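Local coordinates for clavulanic acid biosynthesis oligopeptide binding protein 2 (Streptomyces clavuligerus, PDB 2WOL) that probably binds peptides or related small solutes outside the cytoplasmic membrane and belongs to the clavulanic acid biosynthetic pathway, at residues Arg403-Asp407 against Thr421-Leu425; Ala428-Ser432 against Leu449-Trp453. All coordinates share one frame. Residue numbers count along the deposited sequence, not the author numbering.

Contact 1. Residues Arg403-Asp407 against Thr421-Leu425; sequences RLVAD and TVKEL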
ATOM      1  N   ARG A 403      -7.414  17.398   8.707  1.00 17.57           N
ATOM      2  CA  ARG A 403      -8.165  18.612   9.042  1.00 16.89           C
ATOM      3  C   ARG A 403      -7.403  19.874   8.636  1.00 16.45           C
ATOM      4  O   ARG A 403      -7.995  20.814   8.097  1.00 15.79           O
ATOM      5  CB  ARG A 403      -8.533  18.647  10.534  1.00 17.04           C
ATOM      6  CG  ARG A 403      -9.242  19.925  10.997  1.00 17.18           C
ATOM      7  CD  ARG A 403     -10.531  20.174  10.220  1.00 17.99           C
ATOM      8  NE  ARG A 403     -11.032  21.539  10.383  1.00 18.46           N
ATOM      9  CZ  ARG A 403     -12.076  21.878  11.134  1.00 19.09           C
ATOM     10  NH1 ARG A 403     -12.755  20.957  11.805  1.00 19.48           N
ATOM     11  NH2 ARG A 403     -12.449  23.148  11.207  1.00 19.95           N
ATOM     12  N   LEU A 404      -6.095  19.885   8.885  1.00 16.01           N
ATOM     13  CA  LEU A 404      -5.245  20.996   8.454  1.00 15.73           C
ATOM     14  C   LEU A 404      -5.315  21.192   6.942  1.00 14.80           C
ATOM     15  O   LEU A 404      -5.400  22.323   6.462  1.00 14.87           O
ATOM     16  CB  LEU A 404      -3.790  20.787   8.893  1.00 16.25           C
ATOM     17  CG  LEU A 404      -3.474  20.740  10.392  1.00 17.41           C
ATOM     18  CD1 LEU A 404      -1.987  20.494  10.599  1.00 18.58           C
ATOM     19  CD2 LEU A 404      -3.915  22.009  11.111  1.00 18.02           C
ATOM     20  N   VAL A 405      -5.289  20.086   6.203  1.00 13.81           N
ATOM     21  CA  VAL A 405      -5.434  20.126   4.749  1.00 13.00           C
ATOM     22  C   VAL A 405      -6.815  20.666   4.356  1.00 12.43           C
ATOM     23  O   VAL A 405      -6.919  21.536   3.484  1.00 11.98           O
ATOM     24  CB  VAL A 405      -5.141  18.745   4.109  1.00 12.82           C
ATOM     25  CG1 VAL A 405      -5.543  18.716   2.635  1.00 12.47           C
ATOM     26  CG2 VAL A 405      -3.663  18.395   4.266  1.00 13.94           C
ATOM     27  N   ALA A 406      -7.863  20.179   5.022  1.00 12.10           N
ATOM     28  CA  ALA A 406      -9.224  20.669   4.776  1.00 11.49           C
ATOM     29  C   ALA A 406      -9.324  22.184   4.961  1.00 11.51           C
ATOM     30  O   ALA A 406      -9.917  22.873   4.129  1.00 11.06           O
ATOM     31  CB  ALA A 406     -10.233  19.952   5.670  1.00 11.76           C
ATOM     32  N   ASP A 407      -8.731  22.690   6.044  1.00 11.62           N
ATOM     33  CA  ASP A 407      -8.715  24.126   6.335  1.00 11.89           C
ATOM     34  C   ASP A 407      -8.023  24.918   5.227  1.00 11.39           C
ATOM     35  O   ASP A 407      -8.460  26.018   4.877  1.00 11.81           O
ATOM     36  CB  ASP A 407      -8.032  24.411   7.678  1.00 12.35           C
ATOM     37  CG  ASP A 407      -8.834  23.907   8.872  1.00 13.79           C
ATOM     38  OD1 ASP A 407     -10.061  23.698   8.742  1.00 15.69           O
ATOM     39  OD2 ASP A 407      -8.226  23.730   9.952  1.00 16.35           O
ATOM     40  N   THR A 421     -17.687  24.602   4.547  1.00 13.28           N
ATOM     41  CA  THR A 421     -17.623  24.222   5.947  1.00 13.52           C
ATOM     42  C   THR A 421     -17.058  22.807   6.013  1.00 13.06           C
ATOM     43  O   THR A 421     -17.074  22.071   5.021  1.00 12.81           O
ATOM     44  CB  THR A 421     -18.993  24.314   6.637  1.00 13.68           C
ATOM     45  OG1 THR A 421     -19.949  23.548   5.903  1.00 14.38           O
ATOM     46  CG2 THR A 421     -19.462  25.767   6.701  1.00 14.40           C
ATOM     47  N   VAL A 422     -16.549  22.439   7.183  1.00 12.92           N
ATOM     48  CA  VAL A 422     -15.808  21.200   7.352  1.00 13.17           C
ATOM     49  C   VAL A 422     -16.623  20.203   8.175  1.00 13.43           C
ATOM     50  O   VAL A 422     -17.128  20.539   9.253  1.00 13.86           O
ATOM     51  CB  VAL A 422     -14.443  21.466   8.037  1.00 13.16           C
ATOM     52  CG1 VAL A 422     -13.652  20.185   8.170  1.00 13.02           C
ATOM     53  CG2 VAL A 422     -13.638  22.511   7.264  1.00 13.23           C
ATOM     54  N   LYS A 423     -16.757  18.988   7.653  1.00 13.67           N
ATOM     55  CA  LYS A 423     -17.402  17.897   8.380  1.00 14.10           C
ATOM     56  C   LYS A 423     -16.358  16.848   8.735  1.00 14.53           C
ATOM     57  O   LYS A 423     -15.794  16.196   7.853  1.00 13.99           O
ATOM     58  CB  LYS A 423     -18.542  17.281   7.556  1.00 14.29           C
ATOM     59  CG  LYS A 423     -19.178  16.019   8.157  1.00 14.50           C
ATOM     60  CD  LYS A 423     -19.909  16.305   9.463  1.00 15.96           C
ATOM     61  CE  LYS A 423     -20.400  15.018  10.107  1.00 16.25           C
ATOM     62  NZ  LYS A 423     -21.171  15.291  11.355  1.00 16.91           N
ATOM     63  N   GLU A 424     -16.091  16.704  10.028  1.00 15.28           N
ATOM     64  CA  GLU A 424     -15.147  15.697  10.499  1.00 16.33           C
ATOM     65  C   GLU A 424     -15.837  14.361  10.710  1.00 16.92           C
ATOM     66  O   GLU A 424     -16.951  14.300  11.240  1.00 17.11           O
ATOM     67  CB  GLU A 424     -14.456  16.147  11.784  1.00 16.50           C
ATOM     68  CG  GLU A 424     -13.420  17.234  11.560  1.00 17.71           C
ATOM     69  CD  GLU A 424     -12.722  17.665  12.835  1.00 19.72           C
ATOM     70  OE1 GLU A 424     -13.244  17.394  13.941  1.00 21.60           O
ATOM     71  OE2 GLU A 424     -11.644  18.281  12.731  1.00 20.58           O
ATOM     72  N   LEU A 425     -15.169  13.295  10.279  1.00 17.71           N
ATOM     73  CA  LEU A 425     -15.675  11.941  10.441  1.00 18.61           C
ATOM     74  C   LEU A 425     -14.724  11.143  11.328  1.00 19.57           C
ATOM     75  O   LEU A 425     -13.532  11.449  11.397  1.00 19.72           O
ATOM     76  CB  LEU A 425     -15.840  11.258   9.078  1.00 18.38           C
ATOM     77  CG  LEU A 425     -16.747  11.939   8.043  1.00 18.09           C
ATOM     78  CD1 LEU A 425     -16.607  11.272   6.677  1.00 17.78           C
ATOM     79  CD2 LEU A 425     -18.207  11.948   8.502  1.00 18.12           C
TER

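Contact 2. Residues Ala428-Ser432 against Leu449-Trp453; sequences ATYFS and LVTDW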
ATOM      1  N   ALA A 428     -11.070   6.125  13.024  1.00 23.25           N
ATOM      2  CA  ALA A 428     -10.932   4.667  12.961  1.00 22.96           C
ATOM      3  C   ALA A 428     -11.732   4.018  11.830  1.00 22.63           C
ATOM      4  O   ALA A 428     -11.299   3.013  11.259  1.00 22.88           O
ATOM      5  CB  ALA A 428     -11.309   4.047  14.300  1.00 23.12           C
ATOM      6  N   THR A 429     -12.888   4.596  11.509  1.00 22.01           N
ATOM      7  CA  THR A 429     -13.776   4.043  10.486  1.00 21.40           C
ATOM      8  C   THR A 429     -13.868   4.921   9.234  1.00 20.94           C
ATOM      9  O   THR A 429     -14.799   4.774   8.443  1.00 20.76           O
ATOM     10  CB  THR A 429     -15.202   3.836  11.034  1.00 21.39           C
ATOM     11  OG1 THR A 429     -15.734   5.094  11.469  1.00 21.48           O
ATOM     12  CG2 THR A 429     -15.206   2.844  12.196  1.00 21.32           C
ATOM     13  N   TYR A 430     -12.901   5.819   9.055  1.00 20.63           N
ATOM     14  CA  TYR A 430     -12.932   6.790   7.955  1.00 20.27           C
ATOM     15  C   TYR A 430     -13.027   6.138   6.576  1.00 20.68           C
ATOM     16  O   TYR A 430     -13.713   6.645   5.687  1.00 20.59           O
ATOM     17  CB  TYR A 430     -11.711   7.707   8.024  1.00 19.65           C
ATOM     18  CG  TYR A 430     -11.775   8.910   7.105  1.00 18.92           C
ATOM     19  CD1 TYR A 430     -12.674   9.950   7.349  1.00 18.16           C
ATOM     20  CD2 TYR A 430     -10.923   9.018   6.005  1.00 18.13           C
ATOM     21  CE1 TYR A 430     -12.730  11.061   6.518  1.00 17.80           C
ATOM     22  CE2 TYR A 430     -10.969  10.132   5.166  1.00 17.40           C
ATOM     23  CZ  TYR A 430     -11.877  11.145   5.428  1.00 17.80           C
ATOM     24  OH  TYR A 430     -11.936  12.249   4.609  1.00 17.06           O
ATOM     25  N   PHE A 431     -12.349   5.006   6.410  1.00 21.24           N
ATOM     26  CA  PHE A 431     -12.307   4.317   5.122  1.00 21.89           C
ATOM     27  C   PHE A 431     -13.396   3.242   4.985  1.00 21.84           C
ATOM     28  O   PHE A 431     -13.812   2.911   3.875  1.00 22.29           O
ATOM     29  CB  PHE A 431     -10.902   3.747   4.880  1.00 22.40           C
ATOM     30  CG  PHE A 431      -9.794   4.730   5.179  1.00 23.02           C
ATOM     31  CD1 PHE A 431      -9.054   4.632   6.354  1.00 24.11           C
ATOM     32  CD2 PHE A 431      -9.508   5.768   4.297  1.00 23.74           C
ATOM     33  CE1 PHE A 431      -8.034   5.546   6.638  1.00 24.28           C
ATOM     34  CE2 PHE A 431      -8.493   6.687   4.570  1.00 23.87           C
ATOM     35  CZ  PHE A 431      -7.755   6.576   5.743  1.00 24.14           C
ATOM     36  N   SER A 432     -13.868   2.725   6.116  1.00 21.45           N
ATOM     37  CA  SER A 432     -14.903   1.691   6.131  1.00 21.04           C
ATOM     38  C   SER A 432     -16.328   2.251   6.174  1.00 20.74           C
ATOM     39  O   SER A 432     -17.228   1.734   5.501  1.00 21.24           O
ATOM     40  CB  SER A 432     -14.685   0.740   7.312  1.00 21.20           C
ATOM     41  OG  SER A 432     -14.584   1.463   8.529  1.00 21.06           O
ATOM     42  N   LEU A 449     -13.699  15.551  -0.460  1.00  7.83           N
ATOM     43  CA  LEU A 449     -13.181  14.627   0.552  1.00  8.19           C
ATOM     44  C   LEU A 449     -11.664  14.657   0.552  1.00  8.43           C
ATOM     45  O   LEU A 449     -11.041  14.584  -0.515  1.00  8.25           O
ATOM     46  CB  LEU A 449     -13.654  13.196   0.271  1.00  8.22           C
ATOM     47  CG  LEU A 449     -15.146  12.899   0.449  1.00  8.62           C
ATOM     48  CD1 LEU A 449     -15.516  11.578  -0.212  1.00  9.35           C
ATOM     49  CD2 LEU A 449     -15.496  12.879   1.941  1.00  9.11           C
ATOM     50  N   VAL A 450     -11.072  14.756   1.741  1.00  8.91           N
ATOM     51  CA  VAL A 450      -9.619  14.685   1.889  1.00  9.40           C
ATOM     52  C   VAL A 450      -9.224  13.253   2.207  1.00  9.42           C
ATOM     53  O   VAL A 450      -9.778  12.637   3.118  1.00  9.39           O
ATOM     54  CB  VAL A 450      -9.105  15.602   3.029  1.00  9.70           C
ATOM     55  CG1 VAL A 450      -7.580  15.478   3.189  1.00 10.12           C
ATOM     56  CG2 VAL A 450      -9.493  17.046   2.774  1.00  9.64           C
ATOM     57  N   THR A 451      -8.262  12.717   1.464  1.00  9.52           N
ATOM     58  CA  THR A 451      -7.762  11.387   1.780  1.00 10.17           C
ATOM     59  C   THR A 451      -6.329  11.166   1.315  1.00 10.20           C
ATOM     60  O   THR A 451      -5.736  12.027   0.669  1.00  9.85           O
ATOM     61  CB  THR A 451      -8.714  10.274   1.257  1.00 10.45           C
ATOM     62  OG1 THR A 451      -8.421   9.043   1.931  1.00 11.59           O
ATOM     63  CG2 THR A 451      -8.593  10.085  -0.247  1.00 11.25           C
ATOM     64  N   ASP A 452      -5.772  10.019   1.686  1.00 10.67           N
ATOM     65  CA  ASP A 452      -4.509   9.562   1.128  1.00 11.15           C
ATOM     66  C   ASP A 452      -4.670   8.112   0.700  1.00 10.74           C
ATOM     67  O   ASP A 452      -5.572   7.421   1.179  1.00 11.79           O
ATOM     68  CB  ASP A 452      -3.339   9.772   2.100  1.00 11.83           C
ATOM     69  CG  ASP A 452      -3.381   8.850   3.309  1.00 14.19           C
ATOM     70  OD1 ASP A 452      -4.473   8.410   3.728  1.00 16.81           O
ATOM     71  OD2 ASP A 452      -2.294   8.581   3.862  1.00 18.47           O
ATOM     72  N   TRP A 453      -3.816   7.670  -0.216  1.00  9.99           N
ATOM     73  CA  TRP A 453      -3.959   6.367  -0.846  1.00  9.62           C
ATOM     74  C   TRP A 453      -2.597   5.810  -1.222  1.00  9.33           C
ATOM     75  O   TRP A 453      -1.745   6.535  -1.732  1.00  9.06           O
ATOM     76  CB  TRP A 453      -4.828   6.487  -2.102  1.00  9.78           C
ATOM     77  CG  TRP A 453      -4.712   5.323  -3.045  1.00  9.79           C
ATOM     78  CD1 TRP A 453      -4.049   5.303  -4.240  1.00 10.31           C
ATOM     79  CD2 TRP A 453      -5.268   4.012  -2.872  1.00  9.91           C
ATOM     80  NE1 TRP A 453      -4.159   4.065  -4.822  1.00 10.01           N
ATOM     81  CE2 TRP A 453      -4.904   3.252  -4.007  1.00  9.84           C
ATOM     82  CE3 TRP A 453      -6.039   3.406  -1.871  1.00  9.46           C
ATOM     83  CZ2 TRP A 453      -5.283   1.917  -4.169  1.00 10.65           C
ATOM     84  CZ3 TRP A 453      -6.425   2.080  -2.040  1.00  9.98           C
ATOM     85  CH2 TRP A 453      -6.040   1.351  -3.178  1.00 10.45           C
TER

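Contact 1. Residues Arg403-Asp407 against Thr421-Leu425
V422 lies over one face of the R403 guanidinium, its CG1 3.7 Å from R403 NE, so a beta-branched side chain covers the flat cation while the edge of the group stays available for polar partners. Two acids use that edge. R403 NE donates to D407 OD1 at 2.9 Å, a well-aligned salt bridge one helical turn along, and R403 NH1 reaches E424 OE2 on the strand at 3.0 Å, a salt bridge whose hydrogen bond is weak in angle. Arginine suits the place because its long, many-donor end can span from the helix to the strand and serve both carboxylates in one network. A406 is small enough to let the helix approach: its CB meets V422 CG1 at 4.2 Å, and V422 CG2 comes within 4.0 Å of D407 OD1. V422 and E424, two residues apart on the strand, both point toward the helix, whereas T421 and K423 point away. The short axes run nearly antiparallel, at 164° and 9.6 Å. R399 pairs with the other carboxylate oxygen of E424, and helix 401-414 connects the parallel neighbours 391-398 and 418-425 in a beta-alpha-beta crossover, packing on T397 as well as V422.

Contact 2. Residues Ala428-Ser432 against Leu449-Trp453
L449, the first residue of the segment, makes only a marginal touch, its CD2 4.5 Å from Y430 OH. The next residue supplies the main bond: Y430 OH donates to V450 O at 2.7 Å, a short hydrogen bond near the plane of the ring. Tyrosine fits here because its rigid ring spans the gap between the two segments and still ends in a hydroxyl donor. The V450 side chain points sideways and packs on F402 and V405 of helix 401-414, as suits a branched aliphatic residue beneath a helix. At T451 the hydroxyl lies near the edges of two rings, with OG1 3.5 Å from F431 CE2 and 4.3 Å from Y430 CE2; a compact threonine leaves room for both aromatics. D452 directs its carboxylate nearer the other segment, OD1 standing 4.3 Å from F431 CZ. W453 lies beyond reach of 428-432, but its ring meets W480, which F431 also meets, and packs edge-to-face on F463. Strand 448-453 runs between 391-398, parallel to it, and 303-309, antiparallel. Two aromatic side chains from a short, weakly bonded helix thus pack on strand 448-453 and on Q398 of the neighbouring strand, a layered alpha/beta packing consistent with a lobe of a periplasmic-binding-protein fold.

Contact 1 closes before contact 2 opens, and their centres are 12 Å apart. Strand 418-425 leads through a short connection into helix 430-434, where L425 CB packs on Y430 CD1 at 3.8 Å. Both contacts reach the same mixed sheet, in which strand 391-398 lies between 418-425 and 448-453, parallel to both. Helix 401-414 joins them a second time: V405 CG1 lies 3.9 Å from V450 CG1, and A406 CA 4.1 Å from V450 CG2. Contact 1 lies near the surface and is rich in charge, contact 2 is buried and largely aromatic; helices 401-414 and 430-434 both pack against the same sheet of this solute-binding protein.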